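Local coordinates for photoreceptor-histidine kinase BphP (Stigmatella aurantiaca DW4/3-1, PDB 6BAF), which probably senses light through a bound biliverdin chromophore and passes the signal to a histidine kinase, as bacterial phytochromes do, at residues G12-H17 with S34-A39; S131-A136 with C143-Q148; I213-A218 with I243-L248. All blocks are in the same frame, centred on the assembly; numbering follows the deposited sequence.

Contact 1 of 3, residues G12-H17 with S34-A39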
loop_
_atom_site.group_PDB
_atom_site.type_symbol
_atom_site.label_atom_id
_atom_site.label_comp_id
_atom_site.label_asym_id
_atom_site.label_seq_id
_atom_site.Cartn_x
_atom_site.Cartn_y
_atom_site.Cartn_z
ATOM N N GLY A 12 -26.951 -18.970 5.846
ATOM C CA GLY A 12 -26.699 -20.225 6.530
ATOM C C GLY A 12 -25.568 -21.032 5.959
ATOM O O GLY A 12 -25.278 -22.138 6.480
ATOM N N ALA A 13 -24.884 -20.504 4.933
ATOM C CA ALA A 13 -23.858 -21.264 4.234
ATOM C C ALA A 13 -22.806 -20.318 3.674
ATOM O O ALA A 13 -23.038 -19.113 3.519
ATOM C CB ALA A 13 -24.468 -22.103 3.107
ATOM N N ILE A 14 -21.652 -20.892 3.336
ATOM C CA ILE A 14 -20.545 -20.156 2.765
ATOM C C ILE A 14 -20.098 -20.798 1.449
ATOM O O ILE A 14 -20.436 -21.940 1.121
ATOM C CB ILE A 14 -19.349 -20.080 3.726
ATOM C CG1 ILE A 14 -18.859 -21.485 4.004
ATOM C CG2 ILE A 14 -19.682 -19.315 4.969
ATOM C CD1 ILE A 14 -17.432 -21.495 4.404
ATOM N N GLN A 15 -19.279 -20.053 0.730
ATOM C CA GLN A 15 -18.613 -20.565 -0.449
ATOM C C GLN A 15 -17.482 -21.459 0.018
ATOM O O GLN A 15 -16.715 -21.065 0.899
ATOM C CB GLN A 15 -18.094 -19.399 -1.282
ATOM C CG GLN A 15 -19.194 -18.465 -1.766
ATOM C CD GLN A 15 -18.652 -17.309 -2.602
ATOM O OE1 GLN A 15 -17.933 -17.532 -3.583
ATOM N NE2 GLN A 15 -18.976 -16.070 -2.213
ATOM N N PRO A 16 -17.361 -22.680 -0.501
ATOM C CA PRO A 16 -16.529 -23.682 0.172
ATOM C C PRO A 16 -15.034 -23.573 -0.065
ATOM O O PRO A 16 -14.311 -24.466 0.393
ATOM C CB PRO A 16 -17.072 -25.006 -0.397
ATOM C CG PRO A 16 -17.615 -24.625 -1.739
ATOM C CD PRO A 16 -18.178 -23.254 -1.588
ATOM N N HIS A 17 -14.503 -22.530 -0.731
ATOM C CA HIS A 17 -13.042 -22.487 -0.881
ATOM C C HIS A 17 -12.331 -22.010 0.368
ATOM O O HIS A 17 -11.097 -22.077 0.414
ATOM C CB HIS A 17 -12.614 -21.586 -2.045
ATOM C CG HIS A 17 -13.108 -20.176 -1.928
ATOM N ND1 HIS A 17 -14.400 -19.812 -2.252
ATOM C CD2 HIS A 17 -12.488 -19.045 -1.512
ATOM C CE1 HIS A 17 -14.550 -18.512 -2.053
ATOM N NE2 HIS A 17 -13.407 -18.025 -1.589
ATOM N N SER A 34 -17.996 -24.205 9.523
ATOM C CA SER A 34 -18.619 -24.615 8.279
ATOM C C SER A 34 -18.256 -26.076 8.000
ATOM O O SER A 34 -17.188 -26.566 8.398
ATOM C CB SER A 34 -18.185 -23.675 7.138
ATOM O OG SER A 34 -16.789 -23.697 7.032
ATOM N N GLU A 35 -19.164 -26.780 7.333
ATOM C CA GLU A 35 -19.085 -28.241 7.268
ATOM C C GLU A 35 -18.073 -28.756 6.249
ATOM O O GLU A 35 -17.885 -29.967 6.169
ATOM C CB GLU A 35 -20.465 -28.814 6.922
ATOM C CG GLU A 35 -20.922 -28.326 5.561
ATOM C CD GLU A 35 -22.303 -28.867 5.143
ATOM O OE1 GLU A 35 -22.869 -29.688 5.930
ATOM O OE2 GLU A 35 -22.818 -28.440 4.054
ATOM N N ASN A 36 -17.464 -27.886 5.434
ATOM C CA ASN A 36 -16.352 -28.225 4.553
ATOM C C ASN A 36 -15.038 -28.266 5.290
ATOM O O ASN A 36 -13.977 -28.406 4.664
ATOM C CB ASN A 36 -16.247 -27.200 3.422
ATOM C CG ASN A 36 -15.908 -25.780 3.947
ATOM O OD1 ASN A 36 -16.310 -25.389 5.065
ATOM N ND2 ASN A 36 -15.146 -25.032 3.164
ATOM N N ALA A 37 -15.060 -28.120 6.610
ATOM C CA ALA A 37 -13.802 -28.148 7.353
ATOM C C ALA A 37 -12.974 -29.421 7.164
ATOM O O ALA A 37 -11.735 -29.318 7.252
ATOM C CB ALA A 37 -14.083 -27.910 8.844
ATOM N N PRO A 38 -13.549 -30.620 6.965
ATOM C CA PRO A 38 -12.684 -31.796 6.687
ATOM C C PRO A 38 -11.820 -31.629 5.447
ATOM O O PRO A 38 -10.600 -31.848 5.497
ATOM C CB PRO A 38 -13.698 -32.937 6.519
ATOM C CG PRO A 38 -14.922 -32.485 7.301
ATOM C CD PRO A 38 -14.979 -31.004 7.077
ATOM N N ALA A 39 -12.428 -31.226 4.329
ATOM C CA ALA A 39 -11.668 -30.977 3.112
ATOM C C ALA A 39 -10.608 -29.901 3.316
ATOM O O ALA A 39 -9.476 -30.044 2.843
ATOM C CB ALA A 39 -12.604 -30.590 1.975
#

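Contact 2 of 3, residues S131-A136 with C143-Q148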
loop_
_atom_site.group_PDB
_atom_site.type_symbol
_atom_site.label_atom_id
_atom_site.label_comp_id
_atom_site.label_asym_id
_atom_site.label_seq_id
_atom_site.Cartn_x
_atom_site.Cartn_y
_atom_site.Cartn_z
ATOM N N SER A 131 -0.558 6.171 -9.061
ATOM C CA SER A 131 -0.067 7.216 -9.955
ATOM C C SER A 131 -0.812 7.190 -11.298
ATOM O O SER A 131 -1.061 8.253 -11.885
ATOM C CB SER A 131 1.457 7.108 -10.096
ATOM O OG SER A 131 1.817 5.982 -10.848
ATOM N N ARG A 132 -1.265 6.020 -11.759
ATOM C CA ARG A 132 -2.150 6.008 -12.929
ATOM C C ARG A 132 -3.497 6.693 -12.653
ATOM O O ARG A 132 -4.021 7.423 -13.511
ATOM C CB ARG A 132 -2.345 4.584 -13.414
ATOM C CG ARG A 132 -1.093 4.033 -14.063
ATOM C CD ARG A 132 -1.291 2.623 -14.551
ATOM N NE ARG A 132 -0.033 1.970 -14.900
ATOM C CZ ARG A 132 0.506 0.941 -14.242
ATOM N NH1 ARG A 132 -0.106 0.423 -13.187
ATOM N NH2 ARG A 132 1.675 0.432 -14.643
ATOM N N LEU A 133 -4.070 6.507 -11.462
ATOM C CA LEU A 133 -5.324 7.185 -11.171
ATOM C C LEU A 133 -5.109 8.689 -11.084
ATOM O O LEU A 133 -5.983 9.473 -11.468
ATOM C CB LEU A 133 -5.942 6.655 -9.865
ATOM C CG LEU A 133 -6.876 5.419 -9.964
ATOM C CD1 LEU A 133 -6.260 4.277 -10.777
ATOM C CD2 LEU A 133 -7.286 4.943 -8.532
ATOM N N ARG A 134 -3.964 9.118 -10.555
ATOM C CA ARG A 134 -3.740 10.558 -10.434
ATOM C C ARG A 134 -3.503 11.205 -11.792
ATOM O O ARG A 134 -3.868 12.367 -11.978
ATOM C CB ARG A 134 -2.577 10.845 -9.496
ATOM C CG ARG A 134 -2.898 10.453 -8.103
ATOM C CD ARG A 134 -1.773 10.802 -7.220
ATOM N NE ARG A 134 -1.666 12.257 -7.152
ATOM C CZ ARG A 134 -0.531 12.889 -6.891
ATOM N NH1 ARG A 134 0.581 12.183 -6.676
ATOM N NH2 ARG A 134 -0.521 14.207 -6.815
ATOM N N ASP A 135 -2.988 10.448 -12.763
ATOM C CA ASP A 135 -2.828 10.962 -14.125
ATOM C C ASP A 135 -4.144 11.325 -14.794
ATOM O O ASP A 135 -4.122 12.096 -15.758
ATOM C CB ASP A 135 -2.111 9.943 -15.027
ATOM C CG ASP A 135 -0.603 9.837 -14.728
ATOM O OD1 ASP A 135 -0.069 10.750 -14.028
ATOM O OD2 ASP A 135 0.034 8.843 -15.193
ATOM N N ALA A 136 -5.279 10.774 -14.342
ATOM C CA ALA A 136 -6.556 11.070 -14.985
ATOM C C ALA A 136 -6.936 12.529 -14.786
ATOM O O ALA A 136 -6.867 13.057 -13.672
ATOM C CB ALA A 136 -7.679 10.186 -14.425
ATOM N N CYS A 143 -12.323 6.636 -14.602
ATOM C CA CYS A 143 -12.994 5.347 -14.783
ATOM C C CYS A 143 -12.173 4.422 -15.665
ATOM O O CYS A 143 -11.968 3.246 -15.336
ATOM C CB CYS A 143 -14.413 5.550 -15.368
ATOM S SG CYS A 143 -15.490 6.548 -14.303
ATOM N N GLU A 144 -11.660 4.931 -16.779
ATOM C CA GLU A 144 -10.900 4.034 -17.651
ATOM C C GLU A 144 -9.588 3.592 -17.002
ATOM O O GLU A 144 -9.154 2.444 -17.189
ATOM C CB GLU A 144 -10.632 4.703 -19.013
ATOM C CG GLU A 144 -11.142 3.856 -20.247
ATOM C CD GLU A 144 -10.227 2.661 -20.629
ATOM O OE1 GLU A 144 -8.998 2.731 -20.315
ATOM O OE2 GLU A 144 -10.737 1.650 -21.228
ATOM N N ALA A 145 -8.960 4.467 -16.217
ATOM C CA ALA A 145 -7.730 4.078 -15.527
ATOM C C ALA A 145 -7.998 2.940 -14.538
ATOM O O ALA A 145 -7.254 1.947 -14.498
ATOM C CB ALA A 145 -7.124 5.305 -14.831
ATOM N N VAL A 146 -9.080 3.057 -13.759
ATOM C CA VAL A 146 -9.402 2.072 -12.713
ATOM C C VAL A 146 -9.665 0.705 -13.324
ATOM O O VAL A 146 -9.168 -0.331 -12.870
ATOM C CB VAL A 146 -10.623 2.545 -11.905
ATOM C CG1 VAL A 146 -11.172 1.402 -11.050
ATOM C CG2 VAL A 146 -10.274 3.767 -11.069
ATOM N N VAL A 147 -10.437 0.693 -14.389
ATOM C CA VAL A 147 -10.865 -0.554 -15.003
ATOM C C VAL A 147 -9.679 -1.261 -15.677
ATOM O O VAL A 147 -9.492 -2.485 -15.536
ATOM C CB VAL A 147 -12.040 -0.143 -15.927
ATOM C CG1 VAL A 147 -11.773 -0.148 -17.432
ATOM C CG2 VAL A 147 -13.370 -0.668 -15.447
ATOM N N GLN A 148 -8.796 -0.499 -16.336
ATOM C CA GLN A 148 -7.562 -1.091 -16.864
ATOM C C GLN A 148 -6.665 -1.595 -15.738
ATOM O O GLN A 148 -6.109 -2.696 -15.819
ATOM C CB GLN A 148 -6.780 -0.065 -17.705
ATOM C CG GLN A 148 -7.446 0.372 -19.001
ATOM C CD GLN A 148 -7.331 -0.666 -20.133
ATOM O OE1 GLN A 148 -7.039 -1.863 -19.902
ATOM N NE2 GLN A 148 -7.625 -0.217 -21.364
#

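Contact 3 of 3, residues I213-A218 with I243-L248. With BLR (3-[5-[(Z)-(4-ethenyl-3-methyl-5-oxidanylidene-pyrrol-2-ylidene)methyl]-2-[[5-[(Z)-(3-ethenyl-4-methyl-5-oxidanylidene-pyrrol-2-ylidene)methyl]-3-(3-hydroxy-3-oxopropyl)-4-methyl-1H-pyrrol-2-yl]methyl]-4-methyl-1H-pyrrol-3-yl]propanoic acid), chain B.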
loop_
_atom_site.group_PDB
_atom_site.type_symbol
_atom_site.label_atom_id
_atom_site.label_comp_id
_atom_site.label_asym_id
_atom_site.label_seq_id
_atom_site.Cartn_x
_atom_site.Cartn_y
_atom_site.Cartn_z
ATOM N N ILE A 213 -19.091 -19.641 -9.884
ATOM C CA ILE A 213 -20.518 -19.691 -9.593
ATOM C C ILE A 213 -21.040 -21.106 -9.399
ATOM O O ILE A 213 -22.189 -21.252 -8.997
ATOM C CB ILE A 213 -21.384 -19.030 -10.674
ATOM C CG1 ILE A 213 -21.433 -19.925 -11.915
ATOM C CG2 ILE A 213 -20.900 -17.600 -10.933
ATOM C CD1 ILE A 213 -22.421 -19.419 -12.981
ATOM N N ASP A 214 -20.226 -22.146 -9.631
ATOM C CA ASP A 214 -20.612 -23.555 -9.446
ATOM C C ASP A 214 -19.944 -24.080 -8.188
ATOM O O ASP A 214 -18.781 -24.503 -8.209
ATOM C CB ASP A 214 -20.206 -24.408 -10.643
ATOM C CG ASP A 214 -20.944 -24.003 -11.902
ATOM O OD1 ASP A 214 -22.182 -23.787 -11.810
ATOM O OD2 ASP A 214 -20.279 -23.864 -12.964
ATOM N N TYR A 215 -20.669 -24.039 -7.087
ATOM C CA TYR A 215 -20.111 -24.525 -5.841
ATOM C C TYR A 215 -21.251 -25.114 -5.035
ATOM O O TYR A 215 -22.412 -24.723 -5.192
ATOM C CB TYR A 215 -19.402 -23.401 -5.060
ATOM C CG TYR A 215 -20.310 -22.268 -4.573
ATOM C CD1 TYR A 215 -20.940 -22.343 -3.325
ATOM C CD2 TYR A 215 -20.504 -21.124 -5.337
ATOM C CE1 TYR A 215 -21.773 -21.309 -2.862
ATOM C CE2 TYR A 215 -21.322 -20.078 -4.893
ATOM C CZ TYR A 215 -21.955 -20.193 -3.650
ATOM O OH TYR A 215 -22.736 -19.185 -3.193
ATOM N N GLN A 216 -20.909 -26.037 -4.157
ATOM C CA GLN A 216 -21.890 -26.563 -3.239
ATOM C C GLN A 216 -21.793 -25.772 -1.940
ATOM O O GLN A 216 -20.748 -25.857 -1.264
ATOM C CB GLN A 216 -21.635 -28.052 -3.005
ATOM C CG GLN A 216 -22.531 -28.681 -1.953
ATOM C CD GLN A 216 -23.758 -29.300 -2.612
ATOM O OE1 GLN A 216 -24.889 -28.856 -2.373
ATOM N NE2 GLN A 216 -23.534 -30.308 -3.485
ATOM N N PRO A 217 -22.819 -25.000 -1.554
ATOM C CA PRO A 217 -22.718 -24.193 -0.325
ATOM C C PRO A 217 -22.381 -25.073 0.868
ATOM O O PRO A 217 -22.859 -26.201 0.972
ATOM C CB PRO A 217 -24.111 -23.553 -0.202
ATOM C CG PRO A 217 -24.653 -23.508 -1.621
ATOM C CD PRO A 217 -24.121 -24.830 -2.227
ATOM N N ALA A 218 -21.454 -24.613 1.713
ATOM C CA ALA A 218 -21.052 -25.369 2.904
ATOM C C ALA A 218 -21.828 -24.821 4.111
ATOM O O ALA A 218 -21.615 -23.670 4.523
ATOM C CB ALA A 218 -19.542 -25.279 3.136
ATOM N N ILE A 243 -30.482 -16.608 -6.733
ATOM C CA ILE A 243 -30.996 -16.022 -7.958
ATOM C C ILE A 243 -29.916 -15.211 -8.675
ATOM O O ILE A 243 -29.963 -15.056 -9.903
ATOM C CB ILE A 243 -32.244 -15.175 -7.635
ATOM C CG1 ILE A 243 -32.868 -14.619 -8.904
ATOM C CG2 ILE A 243 -31.897 -14.005 -6.789
ATOM C CD1 ILE A 243 -34.237 -13.974 -8.670
ATOM N N HIS A 244 -28.958 -14.629 -7.938
ATOM C CA HIS A 244 -27.864 -13.954 -8.625
ATOM C C HIS A 244 -26.967 -14.965 -9.329
ATOM O O HIS A 244 -26.510 -14.715 -10.449
ATOM C CB HIS A 244 -27.044 -13.092 -7.654
ATOM C CG HIS A 244 -25.924 -12.359 -8.317
ATOM N ND1 HIS A 244 -26.123 -11.522 -9.396
ATOM C CD2 HIS A 244 -24.583 -12.393 -8.102
ATOM C CE1 HIS A 244 -24.962 -11.031 -9.787
ATOM N NE2 HIS A 244 -24.010 -11.535 -9.013
ATOM N N LEU A 245 -26.711 -16.116 -8.705
ATOM C CA LEU A 245 -25.922 -17.128 -9.402
ATOM C C LEU A 245 -26.577 -17.566 -10.708
ATOM O O LEU A 245 -25.862 -17.893 -11.669
ATOM C CB LEU A 245 -25.663 -18.324 -8.506
ATOM C CG LEU A 245 -24.849 -17.914 -7.287
ATOM C CD1 LEU A 245 -24.696 -19.080 -6.354
ATOM C CD2 LEU A 245 -23.434 -17.313 -7.698
ATOM N N GLU A 246 -27.927 -17.539 -10.793
ATOM C CA GLU A 246 -28.559 -17.918 -12.056
ATOM C C GLU A 246 -28.553 -16.772 -13.053
ATOM O O GLU A 246 -28.436 -17.011 -14.257
ATOM C CB GLU A 246 -29.978 -18.455 -11.821
ATOM C CG GLU A 246 -30.429 -19.357 -13.010
ATOM C CD GLU A 246 -29.718 -20.742 -13.054
ATOM O OE1 GLU A 246 -29.796 -21.436 -14.118
ATOM O OE2 GLU A 246 -29.073 -21.148 -12.030
ATOM N N TYR A 247 -28.617 -15.524 -12.583
ATOM C CA TYR A 247 -28.288 -14.406 -13.447
ATOM C C TYR A 247 -26.909 -14.580 -14.091
ATOM O O TYR A 247 -26.747 -14.331 -15.283
ATOM C CB TYR A 247 -28.324 -13.120 -12.645
ATOM C CG TYR A 247 -28.077 -11.829 -13.416
ATOM C CD1 TYR A 247 -29.139 -11.162 -13.965
ATOM C CD2 TYR A 247 -26.805 -11.224 -13.521
ATOM C CE1 TYR A 247 -29.005 -9.990 -14.603
ATOM C CE2 TYR A 247 -26.642 -9.958 -14.228
ATOM C CZ TYR A 247 -27.767 -9.373 -14.759
ATOM O OH TYR A 247 -27.790 -8.153 -15.452
ATOM N N LEU A 248 -25.898 -14.976 -13.307
ATOM C CA LEU A 248 -24.540 -15.067 -13.835
ATOM C C LEU A 248 -24.456 -16.196 -14.848
ATOM O O LEU A 248 -23.936 -16.010 -15.956
ATOM C CB LEU A 248 -23.519 -15.265 -12.693
ATOM C CG LEU A 248 -23.311 -14.030 -11.787
ATOM C CD1 LEU A 248 -22.240 -14.181 -10.676
ATOM C CD2 LEU A 248 -23.035 -12.842 -12.640
HETATM C CHA BLR B . -26.047 -8.817 -6.998
HETATM N NA BLR B . -26.101 -8.104 -9.428
HETATM C C1A BLR B . -25.454 -8.256 -8.264
HETATM C C2A BLR B . -24.133 -7.810 -8.377
HETATM C C3A BLR B . -23.972 -7.349 -9.634
HETATM C C4A BLR B . -25.198 -7.552 -10.283
HETATM C CMA BLR B . -22.657 -6.725 -10.191
HETATM C CAA BLR B . -23.102 -7.835 -7.247
HETATM C CBA BLR B . -22.430 -9.222 -7.074
HETATM C CGA BLR B . -21.360 -9.476 -8.147
HETATM O O1A BLR B . -20.392 -8.662 -8.202
HETATM O O2A BLR B . -21.420 -10.464 -8.976
HETATM C CHB BLR B . -25.624 -7.215 -11.696
HETATM N NB BLR B . -23.568 -7.884 -12.987
HETATM C C1B BLR B . -24.852 -7.124 -12.741
HETATM C C2B BLR B . -25.083 -6.285 -13.941
HETATM C C3B BLR B . -24.050 -6.456 -14.880
HETATM C C4B BLR B . -23.059 -7.437 -14.357
HETATM C CMB BLR B . -26.261 -5.330 -14.161
HETATM O OB BLR B . -22.076 -7.838 -14.872
HETATM C CAB BLR B . -24.003 -5.683 -16.209
HETATM C CBB BLR B . -22.965 -5.745 -17.010
HETATM N NC BLR B . -30.567 -9.893 -9.978
HETATM C C1C BLR B . -31.520 -9.868 -11.160
HETATM C C2C BLR B . -32.874 -10.131 -10.588
HETATM C C3C BLR B . -32.827 -10.291 -9.178
HETATM C C4C BLR B . -31.403 -10.160 -8.737
HETATM C CMC BLR B . -34.117 -10.179 -11.450
HETATM O OC BLR B . -31.252 -9.695 -12.300
HETATM C CAC BLR B . -34.030 -10.575 -8.257
HETATM C CBC BLR B . -35.129 -9.800 -8.265
HETATM C CHD BLR B . -30.977 -10.260 -7.516
HETATM N ND BLR B . -28.448 -9.348 -7.811
HETATM C C1D BLR B . -29.574 -9.948 -7.059
HETATM C C2D BLR B . -29.179 -10.260 -5.696
HETATM C C3D BLR B . -27.794 -9.828 -5.550
HETATM C C4D BLR B . -27.300 -9.234 -6.844
HETATM C CMD BLR B . -30.084 -10.893 -4.631
HETATM C CAD BLR B . -26.952 -9.967 -4.299
HETATM C CBD BLR B . -26.091 -11.213 -4.434
HETATM C CGD BLR B . -25.447 -11.281 -3.063
HETATM O O1D BLR B . -24.681 -10.329 -2.687
HETATM O O2D BLR B . -25.761 -12.239 -2.292
#

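Contact 1 of 3, residues G12-H17 with S34-A39
The polar link between these segments is made by the carboxamide of Asn-36, whose ND2 reaches the carbonyl oxygen of Pro-16 at 2.9 Å. The bond is bent, 134° at the hydrogen, and the donor stands above the carbonyl plane of Pro-16, although the acceptor lies close to the plane of the amide. ND2 also binds the oxygen of Gly-18, so the amide holds the chain on both sides of His-17. The other end of the amide is fixed from within its own segment: Ser-34 OG donates to Asn-36 OD1 at 2.6 Å, in the carbonyl plane, while accepting from the backbone N of Leu-20. Gripped at both ends, the amide has its flip state settled. Replacing Asn-36 with a leucine would probably leave the Pro-16 carbonyl without this donor and the Ser-34 hydroxyl without its acceptor.

Apolar contact comes from Ile-14. Its CG1 takes the crowded position between backbone N and carbonyl carbon (chi1 62°), which sends CD1 over Ser-34, 3.6 Å from CB and 3.5 Å from OG. The same methyl ends 4.1 Å from Asn-36 OD1, covering the hydroxyl-amide pair from one side.

Backbone geometry supplies the frame. Ser-34 to Ala-37 form a type I turn, closed by Ala-37 N on Ser-34 O at 3.2 Å. Asn-36 stands at the N-cap position of helix 37-41, yet its side chain makes no capping bond and serves the neighbouring segment instead.

Strand 13-14 is hydrogen-bonded through Ile-14 to Ala-218, and the polar link lies next to this meeting of the N-terminal segment with the chain that follows strand 207-210, consistent with the knot by which phytochromes join their PAS and GAF domains.

Contact 2 of 3, residues S131-A136 with C143-Q148
An antiparallel helical hairpin, helix 120-135 followed after a short turn by helix 139-154, is held here by Leu-133 set against Ala-145 and Val-146. The axes approach to 8.7 Å with their directions 159° apart, and the CA atoms of Leu-133 and Ala-145 come within 5.9 Å.

The closest side-chain meeting is between branched side chains that cross obliquely. Val-146 CG2 rests on the branch point of Leu-133, on the side away from its CB, 3.9 Å from CG and 4.1 Å from each of CD1 and CD2. With chi1 at 167°, CG1 of the valine stands anti to its backbone N and CG2 falls on the N side, where the leucine lies. Ala-145 supplies the close backbone approach: its CB comes to 4.0 Å from the carbonyl oxygen of Arg-132 and 4.3 Å from Leu-133 CD1.

Helix 284-300 covers the pair as well, with Val-296 on Leu-133 and Met-297 on Val-146, making a three-helix group beside the GAF sheet. At the margin, Arg-132 turns its guanidinium to a salt bridge with Glu-149, whereas Arg-134 turns away from the hairpin partner to Glu-295 of the second subunit.

Between the two segments the chemistry is therefore one of dispersion and shape: small and branched residues set the helix spacing, while the charge of Arg-132 is paired across the same hairpin, on helix 139-154, and that of Arg-134 with the second subunit.

Contact 3 of 3, residues I213-A218 with I243-L248
Ile-213 fits against Leu-245 and Leu-248, residues one turn apart on helix 242-251. Its CG2 methyl lies 3.7 Å from Leu-248 CD1, and its CB meets Leu-245 CD2 at 4.0 Å. CD1 of Leu-245, the other branch, is turned to Tyr-215, 3.8 Å from CE2; the two side chains cross at about a right angle. The tyrosine is held in this place by its hydroxyl, which is hydrogen-bonded to Ser-239 OG and Val-240 N.

The next layer is the chromophore site. Leu-248 CG backs one face of the His-244 ring, 3.7 Å above its plane, and C1A of the bilin BLR lies over the opposite face at 3.1 Å. With CG anti to the backbone N (chi1 -179°), the imidazole extends from the helix so that NE2, at the ring edge, donates to the propionate oxygen O2A of BLR at 2.8 Å and a nearly straight 162°. Leu-248 thus stands between Ile-213 of the loop and the ring that meets the pigment.

Around this layer, Ile-210 of strand 207-210 touches His-244, Leu-245 and Leu-248, and the loop 213-218 runs from that edge strand of the GAF sheet to strand 218-222, which joins the PAS sheet.

In the fold
Followed from the N terminus, the three contacts come in series, with none nested in or crossing another. Contact 1 closes a loop holding strands 19-23 and 30-34 of the PAS sheet; contact 2 closes the short turn of a helical hairpin; contact 3 closes the excursion through strand 218-222 onto helix 242-251. Distant in sequence, contacts 1 and 3 nevertheless touch, their centres about 14 Å apart: Pro-16 packs on Tyr-215 and Gln-216, so that the N-terminal segment and the loop 213-218 tie PAS to GAF near the chromophore. Contact 2 is remote, its centre about 37 Å from that of contact 1, on the helical side near the second subunit.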